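Local coordinates for high affinity transport system protein p37 (Mycoplasma hyorhinis, PDB 3EKI), which binds thiamine diphosphate outside the membrane as the lipoprotein component of a high-affinity transport system, in which it probably delivers the ligand for uptake, at residues 185-190 and 313-318; 177-182 and 332-337; 218-223 and 305-310; 149-154 and 205-210. All coordinates share one frame; numbering follows the deposited sequence.

Contact 1 (185-190 and 313-318). With TPP (thiamine diphosphate), chain B.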
# COMPACT_ATOMS: atom_id res chain seq x y z
N THR A 185 17.81 -13.56 10.69
CA THR A 185 16.85 -14.20 11.60
C THR A 185 15.74 -14.75 10.72
O THR A 185 14.84 -13.96 10.33
CB THR A 185 16.33 -13.19 12.63
OG1 THR A 185 17.38 -12.79 13.50
CG2 THR A 185 15.24 -13.82 13.51
N PRO A 186 15.77 -16.00 10.32
CA PRO A 186 14.91 -16.48 9.24
C PRO A 186 13.41 -16.32 9.54
O PRO A 186 12.92 -16.78 10.55
CB PRO A 186 15.24 -17.97 9.10
CG PRO A 186 16.39 -18.26 9.97
CD PRO A 186 16.67 -17.08 10.83
N TYR A 187 12.67 -15.68 8.62
CA TYR A 187 11.23 -15.53 8.76
C TYR A 187 10.49 -16.81 9.12
O TYR A 187 9.55 -16.79 9.94
CB TYR A 187 10.73 -14.95 7.44
CG TYR A 187 9.24 -14.88 7.23
CD1 TYR A 187 8.60 -15.86 6.47
CD2 TYR A 187 8.48 -13.85 7.78
CE1 TYR A 187 7.21 -15.81 6.26
CE2 TYR A 187 7.10 -13.81 7.56
CZ TYR A 187 6.50 -14.78 6.82
OH TYR A 187 5.12 -14.77 6.58
N ALA A 188 10.86 -17.95 8.54
CA ALA A 188 10.21 -19.23 8.80
C ALA A 188 10.27 -19.65 10.26
O ALA A 188 9.49 -20.50 10.70
CB ALA A 188 10.84 -20.32 7.95
N SER A 189 11.18 -19.07 11.02
CA SER A 189 11.31 -19.48 12.42
C SER A 189 10.85 -18.39 13.37
O SER A 189 10.87 -18.55 14.59
CB SER A 189 12.75 -19.93 12.70
OG SER A 189 12.93 -21.22 12.11
N TRP A 190 10.36 -17.27 12.82
CA TRP A 190 9.73 -16.26 13.66
C TRP A 190 8.55 -16.87 14.44
O TRP A 190 7.93 -17.76 13.89
CB TRP A 190 9.16 -15.11 12.84
CG TRP A 190 10.15 -14.23 12.16
CD1 TRP A 190 11.50 -14.38 12.06
CD2 TRP A 190 9.82 -13.02 11.46
NE1 TRP A 190 12.01 -13.33 11.35
CE2 TRP A 190 11.01 -12.48 10.96
CE3 TRP A 190 8.62 -12.33 11.20
CZ2 TRP A 190 11.07 -11.30 10.22
CZ3 TRP A 190 8.69 -11.16 10.47
CH2 TRP A 190 9.90 -10.65 9.99
N ALA A 313 5.63 -8.44 6.87
CA ALA A 313 5.26 -7.89 8.17
C ALA A 313 3.77 -8.06 8.45
O ALA A 313 3.45 -8.09 9.65
CB ALA A 313 5.63 -6.42 8.28
N TRP A 314 2.92 -8.17 7.47
CA TRP A 314 1.51 -8.44 7.71
C TRP A 314 1.07 -9.79 7.18
O TRP A 314 -0.13 -10.02 6.93
CB TRP A 314 0.68 -7.33 7.08
CG TRP A 314 0.78 -7.07 5.62
CD1 TRP A 314 0.15 -7.74 4.62
CD2 TRP A 314 1.56 -6.04 5.00
NE1 TRP A 314 0.50 -7.19 3.41
CE2 TRP A 314 1.36 -6.15 3.61
CE3 TRP A 314 2.41 -5.04 5.49
CZ2 TRP A 314 1.98 -5.31 2.69
CZ3 TRP A 314 3.02 -4.21 4.56
CH2 TRP A 314 2.80 -4.35 3.20
N THR A 315 2.02 -10.70 7.00
CA THR A 315 1.80 -12.01 6.43
C THR A 315 2.21 -13.02 7.50
O THR A 315 3.39 -13.13 7.82
CB THR A 315 2.60 -12.26 5.14
OG1 THR A 315 2.24 -11.27 4.14
CG2 THR A 315 2.30 -13.63 4.55
N HIS A 316 1.25 -13.72 8.08
CA HIS A 316 1.57 -14.63 9.17
C HIS A 316 2.34 -15.81 8.63
O HIS A 316 1.98 -16.42 7.62
CB HIS A 316 0.24 -15.07 9.78
CG HIS A 316 0.43 -15.78 11.08
ND1 HIS A 316 -0.31 -16.91 11.41
CD2 HIS A 316 1.24 -15.54 12.12
CE1 HIS A 316 0.06 -17.32 12.60
NE2 HIS A 316 1.00 -16.52 13.07
N ASN A 317 3.45 -16.19 9.27
CA ASN A 317 4.25 -17.22 8.62
C ASN A 317 3.61 -18.60 8.78
O ASN A 317 4.02 -19.53 8.08
CB ASN A 317 5.67 -17.17 9.16
CG ASN A 317 5.83 -17.54 10.62
OD1 ASN A 317 4.88 -17.82 11.33
ND2 ASN A 317 7.07 -17.53 11.07
N LYS A 318 2.62 -18.73 9.66
CA LYS A 318 1.92 -19.99 9.83
C LYS A 318 0.80 -20.16 8.80
O LYS A 318 0.16 -21.22 8.82
CB LYS A 318 1.31 -20.11 11.23
CG LYS A 318 2.21 -19.95 12.43
CD LYS A 318 3.45 -20.82 12.39
CE LYS A 318 4.67 -20.10 12.94
NZ LYS A 318 5.92 -20.52 12.25
N1' TPP B . -0.47 -3.23 6.71
C2' TPP B . -1.52 -4.03 7.02
CM2 TPP B . -1.82 -4.31 8.50
N3' TPP B . -2.29 -4.55 6.06
C4' TPP B . -2.07 -4.20 4.76
N4' TPP B . -2.90 -4.66 3.83
C5' TPP B . -0.95 -3.42 4.41
C6' TPP B . -0.16 -2.95 5.45
C7' TPP B . -0.56 -3.04 2.98
N3 TPP B . -1.15 -1.80 2.45
C2 TPP B . -2.34 -1.32 2.80
S1 TPP B . -2.63 0.19 1.95
C5 TPP B . -1.09 0.09 1.13
C4 TPP B . -0.51 -1.12 1.46
CM4 TPP B . 0.95 -1.44 1.09
C6 TPP B . -0.61 1.10 0.07
C7 TPP B . -1.34 0.88 -1.25
O7 TPP B . -0.99 -0.42 -1.77
PA TPP B . -1.87 -1.26 -2.80
O1A TPP B . -1.36 -2.65 -2.83
O2A TPP B . -3.33 -1.13 -2.47
O3A TPP B . -1.76 -0.55 -4.20
PB TPP B . -0.63 -0.80 -5.31
O1B TPP B . 0.71 -0.41 -4.78
O2B TPP B . -1.08 0.13 -6.51
O3B TPP B . -0.71 -2.30 -5.84
O HOH W 1 8.21 -20.33 13.99
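Two loops meet here, one following helix 170-184 with a 3-10 segment at 187-189, the other carrying Trp-314 of the thiamine diphosphate pocket; Tyr-187 and Asn-317 make the junction. The amide nitrogen of Asn-317 grips two backbone acceptors of the first loop. Its ND2 reaches Tyr-187 O at 2.8 Å, within the planes of both the amide and the carbonyl. The same ND2 donates to Trp-190 O at 3.0 Å, this time from above the carbonyl plane. Both acceptors lie near the amide plane, so the two bonds fix the rotation of the group. Asn-317 CB lies over one face of the Tyr-187 ring in a CH-pi contact, 3.9 Å from the centroid, with ring and amide planes 72° apart. At the ring's edge Tyr-187 OH donates to Thr-315 O over 2.7 Å, approaching from above that carbonyl's plane. A water joins the loops once more, giving its proton to Trp-190 O at 2.6 Å and accepting from Lys-318 NZ at 2.9 Å. On the ligand side, Trp-314 lays one indole face on the pyrimidine, with TPP C5' over the ring centre and Trp-314 CE3 3.3 Å from TPP C6'. His-316 turns elsewhere, to Asp-192. Phe-182, from helix 170-184, meets the Tyr-187 ring, while Tyr-206 of strand 206-207 and Phe-152 of strand 141-152 touch Ala-313 and Trp-314.

Contact 2 (177-182 and 332-337)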
# COMPACT_ATOMS: atom_id res chain seq x y z
N GLU A 177 19.10 -3.96 5.30
CA GLU A 177 18.47 -3.94 6.62
C GLU A 177 17.29 -4.89 6.68
O GLU A 177 17.03 -5.56 7.68
CB GLU A 177 18.06 -2.51 6.94
CG GLU A 177 19.23 -1.54 7.17
CD GLU A 177 19.63 -1.71 8.64
OE1 GLU A 177 20.48 -2.58 8.92
OE2 GLU A 177 19.05 -0.99 9.48
N ILE A 178 16.53 -4.99 5.59
CA ILE A 178 15.45 -5.96 5.50
C ILE A 178 16.00 -7.38 5.62
O ILE A 178 15.44 -8.24 6.30
CB ILE A 178 14.66 -5.78 4.19
CG1 ILE A 178 13.86 -4.47 4.19
CG2 ILE A 178 13.76 -6.96 3.90
CD1 ILE A 178 13.23 -4.11 2.87
N ASN A 179 17.13 -7.65 4.95
CA ASN A 179 17.70 -8.99 4.99
C ASN A 179 18.20 -9.37 6.38
O ASN A 179 18.11 -10.56 6.71
CB ASN A 179 18.84 -9.10 3.95
CG ASN A 179 18.24 -9.14 2.55
OD1 ASN A 179 17.09 -9.52 2.41
ND2 ASN A 179 19.03 -8.77 1.55
N LYS A 180 18.66 -8.40 7.16
CA LYS A 180 19.08 -8.65 8.53
C LYS A 180 17.89 -9.08 9.38
O LYS A 180 18.06 -9.80 10.36
CB LYS A 180 19.74 -7.40 9.13
CG LYS A 180 19.42 -7.18 10.60
CD LYS A 180 20.58 -6.50 11.31
CE LYS A 180 21.83 -6.49 10.45
NZ LYS A 180 21.90 -5.27 9.59
N ILE A 181 16.70 -8.63 9.00
CA ILE A 181 15.50 -9.00 9.73
C ILE A 181 14.82 -10.24 9.21
O ILE A 181 14.21 -11.02 9.97
CB ILE A 181 14.53 -7.78 9.70
CG1 ILE A 181 14.95 -6.67 10.68
CG2 ILE A 181 13.09 -8.17 9.96
CD1 ILE A 181 14.22 -5.36 10.40
N PHE A 182 14.85 -10.48 7.91
CA PHE A 182 14.08 -11.51 7.24
C PHE A 182 14.91 -12.75 6.90
O PHE A 182 14.37 -13.86 6.88
CB PHE A 182 13.50 -10.92 5.95
CG PHE A 182 12.67 -11.89 5.13
CD1 PHE A 182 13.22 -12.58 4.07
CD2 PHE A 182 11.33 -12.08 5.42
CE1 PHE A 182 12.49 -13.47 3.31
CE2 PHE A 182 10.59 -12.96 4.66
CZ PHE A 182 11.15 -13.65 3.60
N MET A 332 15.46 -16.66 -0.30
CA MET A 332 14.85 -15.47 -0.88
C MET A 332 15.32 -14.25 -0.10
O MET A 332 15.29 -14.24 1.14
CB MET A 332 13.35 -15.64 -0.75
CG MET A 332 12.49 -14.81 -1.65
SD MET A 332 10.74 -15.29 -1.47
CE MET A 332 10.01 -13.71 -1.93
N GLU A 333 15.78 -13.21 -0.79
CA GLU A 333 16.28 -12.03 -0.12
C GLU A 333 15.95 -10.77 -0.91
O GLU A 333 15.69 -10.85 -2.11
CB GLU A 333 17.80 -12.12 0.08
CG GLU A 333 18.59 -12.19 -1.21
CD GLU A 333 20.02 -12.71 -1.03
OE1 GLU A 333 20.90 -12.19 -1.75
OE2 GLU A 333 20.31 -13.60 -0.22
N ALA A 334 15.98 -9.65 -0.22
CA ALA A 334 15.75 -8.37 -0.84
C ALA A 334 16.98 -7.94 -1.65
O ALA A 334 18.10 -8.00 -1.15
CB ALA A 334 15.43 -7.33 0.22
N LEU A 335 16.73 -7.46 -2.86
CA LEU A 335 17.76 -6.87 -3.70
C LEU A 335 17.84 -5.36 -3.57
O LEU A 335 18.90 -4.76 -3.36
CB LEU A 335 17.51 -7.29 -5.15
CG LEU A 335 18.43 -6.63 -6.19
CD1 LEU A 335 19.82 -7.18 -6.10
CD2 LEU A 335 17.79 -6.83 -7.56
N ILE A 336 16.68 -4.69 -3.68
CA ILE A 336 16.62 -3.25 -3.61
C ILE A 336 15.15 -2.86 -3.35
O ILE A 336 14.28 -3.65 -3.74
CB ILE A 336 17.13 -2.59 -4.89
CG1 ILE A 336 17.39 -1.09 -4.79
CG2 ILE A 336 16.23 -2.91 -6.07
CD1 ILE A 336 18.22 -0.51 -5.92
N VAL A 337 14.95 -1.74 -2.69
CA VAL A 337 13.57 -1.23 -2.59
C VAL A 337 13.36 -0.16 -3.66
O VAL A 337 14.25 0.13 -4.48
CB VAL A 337 13.21 -0.70 -1.20
CG1 VAL A 337 13.39 -1.87 -0.22
CG2 VAL A 337 14.01 0.51 -0.77
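Met-332 O meets Phe-182 at the ring edge, close to the ring plane, with Phe-182 CE1 3.6 Å from the oxygen. Next along the strand, Glu-333 CB packs at 3.6 Å against Asn-179 OD1, while its carboxylate leads off to a salt bridge with Lys-232. Two hydrogen bonds, one given and one accepted, join the backbone of Ala-334 to the Asn-179 amide. Its N donates to Asn-179 OD1 at 2.9 Å, and its O accepts from Asn-179 ND2 at 3.0 Å. Each donor lies in the plane of the carbonyl it meets and on a lone pair, so the flat amide binds both polar groups of a single strand residue. Helix 170-184 thus packs on the edge strand 331-337 of the mixed sheet, the two short segments running nearly antiparallel (169°) with axes 7.6 Å apart. Ala-334 CB also touches Ile-178 CG2 at 4.1 Å. Leu-335 and Ile-336 turn away from the helix segment, and both face Ile-219 on the neighbouring strand 217-223 in a classic beta bulge. Beyond it, Val-337 CG1 comes within 3.8 Å of Ile-178 CD1, the two side chains crossing obliquely.

Contact 3 (218-223 and 305-310)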
# COMPACT_ATOMS: atom_id res chain seq x y z
N MET A 218 9.43 -3.31 -3.50
CA MET A 218 10.75 -3.93 -3.33
C MET A 218 10.92 -5.02 -4.35
O MET A 218 9.95 -5.57 -4.87
CB MET A 218 10.92 -4.49 -1.93
CG MET A 218 10.03 -5.64 -1.58
SD MET A 218 10.29 -6.23 0.10
CE MET A 218 11.90 -6.97 -0.03
N ILE A 219 12.17 -5.34 -4.65
CA ILE A 219 12.50 -6.43 -5.55
C ILE A 219 13.21 -7.53 -4.74
O ILE A 219 14.22 -7.20 -4.13
CB ILE A 219 13.40 -5.98 -6.71
CG1 ILE A 219 12.74 -4.87 -7.54
CG2 ILE A 219 13.83 -7.15 -7.58
CD1 ILE A 219 13.55 -4.26 -8.64
N TRP A 220 12.67 -8.71 -4.82
CA TRP A 220 13.20 -9.93 -4.24
C TRP A 220 13.94 -10.74 -5.30
O TRP A 220 13.58 -10.73 -6.47
CB TRP A 220 12.10 -10.83 -3.73
CG TRP A 220 11.24 -10.34 -2.63
CD1 TRP A 220 10.06 -9.65 -2.75
CD2 TRP A 220 11.47 -10.47 -1.22
NE1 TRP A 220 9.54 -9.36 -1.51
CE2 TRP A 220 10.39 -9.86 -0.55
CE3 TRP A 220 12.48 -11.07 -0.46
CZ2 TRP A 220 10.28 -9.81 0.83
CZ3 TRP A 220 12.35 -11.00 0.92
CH2 TRP A 220 11.28 -10.38 1.56
N ILE A 221 14.95 -11.49 -4.83
CA ILE A 221 15.63 -12.51 -5.60
C ILE A 221 15.66 -13.81 -4.80
O ILE A 221 15.63 -13.77 -3.57
CB ILE A 221 17.02 -12.06 -6.04
CG1 ILE A 221 17.98 -11.75 -4.90
CG2 ILE A 221 16.86 -10.83 -6.98
CD1 ILE A 221 19.41 -11.50 -5.35
N LYS A 222 15.69 -14.91 -5.56
CA LYS A 222 15.65 -16.23 -4.92
C LYS A 222 16.53 -17.19 -5.69
O LYS A 222 16.51 -17.14 -6.91
CB LYS A 222 14.23 -16.78 -4.88
CG LYS A 222 14.10 -18.20 -4.39
CD LYS A 222 13.32 -19.15 -5.21
CE LYS A 222 13.22 -18.98 -6.70
NZ LYS A 222 12.44 -20.03 -7.36
N GLY A 223 17.26 -18.05 -4.98
CA GLY A 223 17.94 -19.14 -5.66
C GLY A 223 18.85 -19.88 -4.71
O GLY A 223 18.93 -19.49 -3.55
N ALA A 305 11.05 -11.21 -7.87
CA ALA A 305 9.65 -10.88 -7.63
C ALA A 305 9.48 -9.47 -7.09
O ALA A 305 10.33 -8.94 -6.37
CB ALA A 305 8.99 -11.86 -6.67
N PHE A 306 8.35 -8.86 -7.47
CA PHE A 306 8.00 -7.55 -6.95
C PHE A 306 6.99 -7.67 -5.81
O PHE A 306 6.11 -8.52 -5.91
CB PHE A 306 7.37 -6.71 -8.06
CG PHE A 306 8.18 -6.49 -9.31
CD1 PHE A 306 9.56 -6.69 -9.31
CD2 PHE A 306 7.56 -6.05 -10.47
CE1 PHE A 306 10.28 -6.47 -10.47
CE2 PHE A 306 8.28 -5.86 -11.62
CZ PHE A 306 9.65 -6.04 -11.61
N SER A 307 7.15 -6.81 -4.80
CA SER A 307 6.11 -6.73 -3.78
C SER A 307 6.15 -5.39 -3.09
O SER A 307 7.06 -4.57 -3.27
CB SER A 307 6.27 -7.83 -2.73
OG SER A 307 7.30 -7.47 -1.83
N GLU A 308 5.12 -5.17 -2.25
CA GLU A 308 5.20 -4.07 -1.31
C GLU A 308 6.41 -4.26 -0.40
O GLU A 308 6.68 -5.38 0.01
CB GLU A 308 3.93 -4.06 -0.44
CG GLU A 308 2.61 -4.12 -1.16
CD GLU A 308 2.08 -5.51 -1.39
OE1 GLU A 308 0.83 -5.63 -1.50
OE2 GLU A 308 2.88 -6.48 -1.45
N GLU A 309 7.09 -3.18 -0.10
CA GLU A 309 8.15 -3.23 0.90
C GLU A 309 7.59 -3.84 2.18
O GLU A 309 6.56 -3.43 2.71
CB GLU A 309 8.74 -1.86 1.16
CG GLU A 309 9.80 -1.89 2.25
CD GLU A 309 10.33 -0.53 2.63
OE1 GLU A 309 9.55 0.34 3.09
OE2 GLU A 309 11.56 -0.34 2.48
N GLY A 310 8.29 -4.84 2.71
CA GLY A 310 7.94 -5.41 3.99
C GLY A 310 6.62 -6.13 4.07
O GLY A 310 6.07 -6.22 5.18
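Trp-220 and Ser-307 meet through one direct side-chain bond: Trp-220 NE1 donates to Ser-307 OG at 2.9 Å, with the oxygen close to the indole plane. Met-218 CG presses on the same hydroxyl, 3.3 Å from Ser-307 OG. Beyond CG, Met-218 bends at chi3 (-70°), which carries CE over one indole face of Trp-220, offset toward the rim. Its sulphur takes a weak hydrogen bond from Gly-310 N, at 3.6 Å from Met-218 SD. The other sheet face pairs Ile-219 with Phe-306, side by side and pointing the same way, with Ile-219 CG1 4.1 Å from Phe-306 CD1.

Backbone pairing sets this register. Met-218 with Ser-307 and Trp-220 with Ala-305 are antiparallel hydrogen-bonded pairs, flanking the non-hydrogen-bonded pair Ile-219 and Phe-306. Trp-220 N donates to Ala-305 O at 2.8 Å, almost straight at 175°, and Ala-305 N returns a bond to Trp-220 O. Both strands are interior to the mixed sheet: strand 331-337 flanks 217-223 on its other side, where Met-332 and Ala-334 touch Trp-220 and Met-218. Phe-306 packs on helix 256-269, whereas Glu-308, just past the paired residues, lines the thiamine diphosphate pocket and forms a salt bridge with Lys-258.

Ser-307 OG gives its proton to Glu-308 O at 2.9 Å, above the carbonyl plane, while accepting from Trp-220 NE1. As both acceptor and donor, this buried hydroxyl links the indole to the backbone at Glu-308, consistent with a second-shell part in positioning that pocket residue.

Contact 4 (149-154 and 205-210)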
# COMPACT_ATOMS: atom_id res chain seq x y z
N THR A 149 1.16 5.48 7.92
CA THR A 149 1.32 4.14 8.49
C THR A 149 2.50 4.13 9.46
O THR A 149 3.42 4.94 9.28
CB THR A 149 1.48 3.14 7.32
OG1 THR A 149 1.38 1.79 7.78
CG2 THR A 149 2.83 3.26 6.63
N ASN A 150 2.49 3.26 10.45
CA ASN A 150 3.64 3.03 11.33
C ASN A 150 4.86 2.76 10.45
O ASN A 150 4.77 1.89 9.59
CB ASN A 150 3.39 1.88 12.29
CG ASN A 150 2.35 2.15 13.36
OD1 ASN A 150 2.07 3.31 13.68
ND2 ASN A 150 1.82 1.08 13.93
N SER A 151 5.95 3.49 10.68
CA SER A 151 7.19 3.28 9.94
C SER A 151 7.75 1.90 10.23
O SER A 151 7.59 1.35 11.31
CB SER A 151 8.22 4.37 10.30
OG SER A 151 8.75 4.13 11.60
N PHE A 152 8.39 1.29 9.24
CA PHE A 152 9.21 0.11 9.49
C PHE A 152 10.51 0.53 10.17
O PHE A 152 11.06 1.61 9.91
CB PHE A 152 9.52 -0.55 8.16
CG PHE A 152 8.42 -1.28 7.43
CD1 PHE A 152 7.68 -2.32 7.98
CD2 PHE A 152 8.11 -0.89 6.13
CE1 PHE A 152 6.71 -2.97 7.25
CE2 PHE A 152 7.15 -1.55 5.39
CZ PHE A 152 6.44 -2.59 5.95
N VAL A 153 11.02 -0.34 11.05
CA VAL A 153 12.28 -0.02 11.70
C VAL A 153 13.42 0.19 10.70
O VAL A 153 14.34 0.90 11.08
CB VAL A 153 12.67 -1.10 12.70
CG1 VAL A 153 11.64 -1.03 13.84
CG2 VAL A 153 12.71 -2.46 12.08
N PHE A 154 13.31 -0.38 9.52
CA PHE A 154 14.33 -0.28 8.47
C PHE A 154 14.06 0.80 7.43
O PHE A 154 14.81 0.97 6.45
CB PHE A 154 14.47 -1.67 7.82
CG PHE A 154 13.19 -2.29 7.31
CD1 PHE A 154 12.55 -3.29 8.02
CD2 PHE A 154 12.59 -1.86 6.13
CE1 PHE A 154 11.35 -3.87 7.63
CE2 PHE A 154 11.40 -2.44 5.72
CZ PHE A 154 10.79 -3.43 6.44
N VAL A 205 8.61 -5.32 13.84
CA VAL A 205 9.32 -4.76 12.68
C VAL A 205 8.95 -3.31 12.41
O VAL A 205 9.36 -2.69 11.43
CB VAL A 205 9.11 -5.61 11.42
CG1 VAL A 205 9.82 -6.95 11.57
CG2 VAL A 205 7.64 -5.80 11.11
N TYR A 206 8.17 -2.69 13.30
CA TYR A 206 7.74 -1.32 13.18
C TYR A 206 8.19 -0.40 14.30
O TYR A 206 8.43 -0.85 15.43
CB TYR A 206 6.20 -1.28 13.20
CG TYR A 206 5.50 -2.00 12.09
CD1 TYR A 206 5.22 -3.35 12.13
CD2 TYR A 206 5.08 -1.26 10.98
CE1 TYR A 206 4.55 -3.97 11.08
CE2 TYR A 206 4.42 -1.87 9.93
CZ TYR A 206 4.16 -3.22 9.99
OH TYR A 206 3.50 -3.83 8.96
N ASP A 207 8.24 0.88 13.99
CA ASP A 207 8.44 1.94 14.94
C ASP A 207 7.19 2.83 14.96
O ASP A 207 7.13 3.81 14.20
CB ASP A 207 9.67 2.79 14.68
CG ASP A 207 9.87 3.85 15.76
OD1 ASP A 207 9.07 3.92 16.70
OD2 ASP A 207 10.85 4.62 15.65
N PRO A 208 6.24 2.52 15.83
CA PRO A 208 4.98 3.29 15.84
C PRO A 208 5.16 4.75 16.20
O PRO A 208 4.23 5.55 15.98
CB PRO A 208 4.15 2.58 16.92
CG PRO A 208 5.16 1.92 17.81
CD PRO A 208 6.23 1.47 16.86
N THR A 209 6.31 5.14 16.75
CA THR A 209 6.40 6.53 17.19
C THR A 209 6.71 7.44 16.02
O THR A 209 6.70 8.66 16.14
CB THR A 209 7.46 6.72 18.29
OG1 THR A 209 8.78 6.44 17.78
CG2 THR A 209 7.24 5.73 19.43
N VAL A 210 7.00 6.82 14.88
CA VAL A 210 7.25 7.59 13.67
C VAL A 210 6.25 7.18 12.59
O VAL A 210 6.24 6.04 12.15
CB VAL A 210 8.67 7.41 13.12
CG1 VAL A 210 8.82 8.14 11.79
CG2 VAL A 210 9.69 7.93 14.12
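Asp-207 O is gripped by two donors, Ser-151 OG at 3.1 Å across the contact and Val-210 N at 3.1 Å within the type I turn from Asp-207 to Val-210. Ser-151 can reach it because its OG lies between its own backbone N and carbonyl carbon (chi1 74°). The backbone of Ser-151 is held as well: its N donates to Val-210 O at 3.0 Å, and its O accepts from Asp-207 N at 2.8 Å. Farther on, Val-153 N donates to Val-205 O at 2.9 Å. Asp-207 OD1 accepts from Thr-209 N, which makes an Asx turn, and also from Thr-209 OG1, both from the same face of the carboxylate, while OD2 bridges to Lys-156.

Phe-152 and Tyr-206 form a non-hydrogen-bonded pair whose side chains run side by side. The rings are tilted by 29° and strongly offset, with little overlap, and Phe-152 CE1 is 3.7 Å from Tyr-206 CE2. Phe-152 CD1 stands over one face of the tyrosine ring, toward the rim, and Asn-150 O sits at that ring's edge. Phe-154 lays the centre of its own ring over Phe-152 CB.

Strand 141-152 is thus paired with the short strand 206-207 near the bound thiamine diphosphate. Val-153 and Phe-154 pack on helix 170-184, and Phe-152 and Tyr-206 lean on the loops holding Glu-309 and Ala-313.

From the N terminus, strand 141-152 opens contact 4, helix 170-184 opens contact 2, and the loop after it opens contact 1. Contact 4 closes first, at strand 206-207, and so crosses both contacts 1 and 2. Strand 217-223 then opens contact 3, which closes at strand 304-308, in series after contact 4 and nested inside contact 1. The 313-318 loop closes contact 1, itself nested inside contact 2, which closes last at strand 331-337. Contacts 2 and 3 share the mixed sheet, their centres about 8 Å apart. Phe-152 and Phe-154 touch Glu-309 and Gly-310, just after strand 304-308, tying the antiparallel sheet to the mixed one.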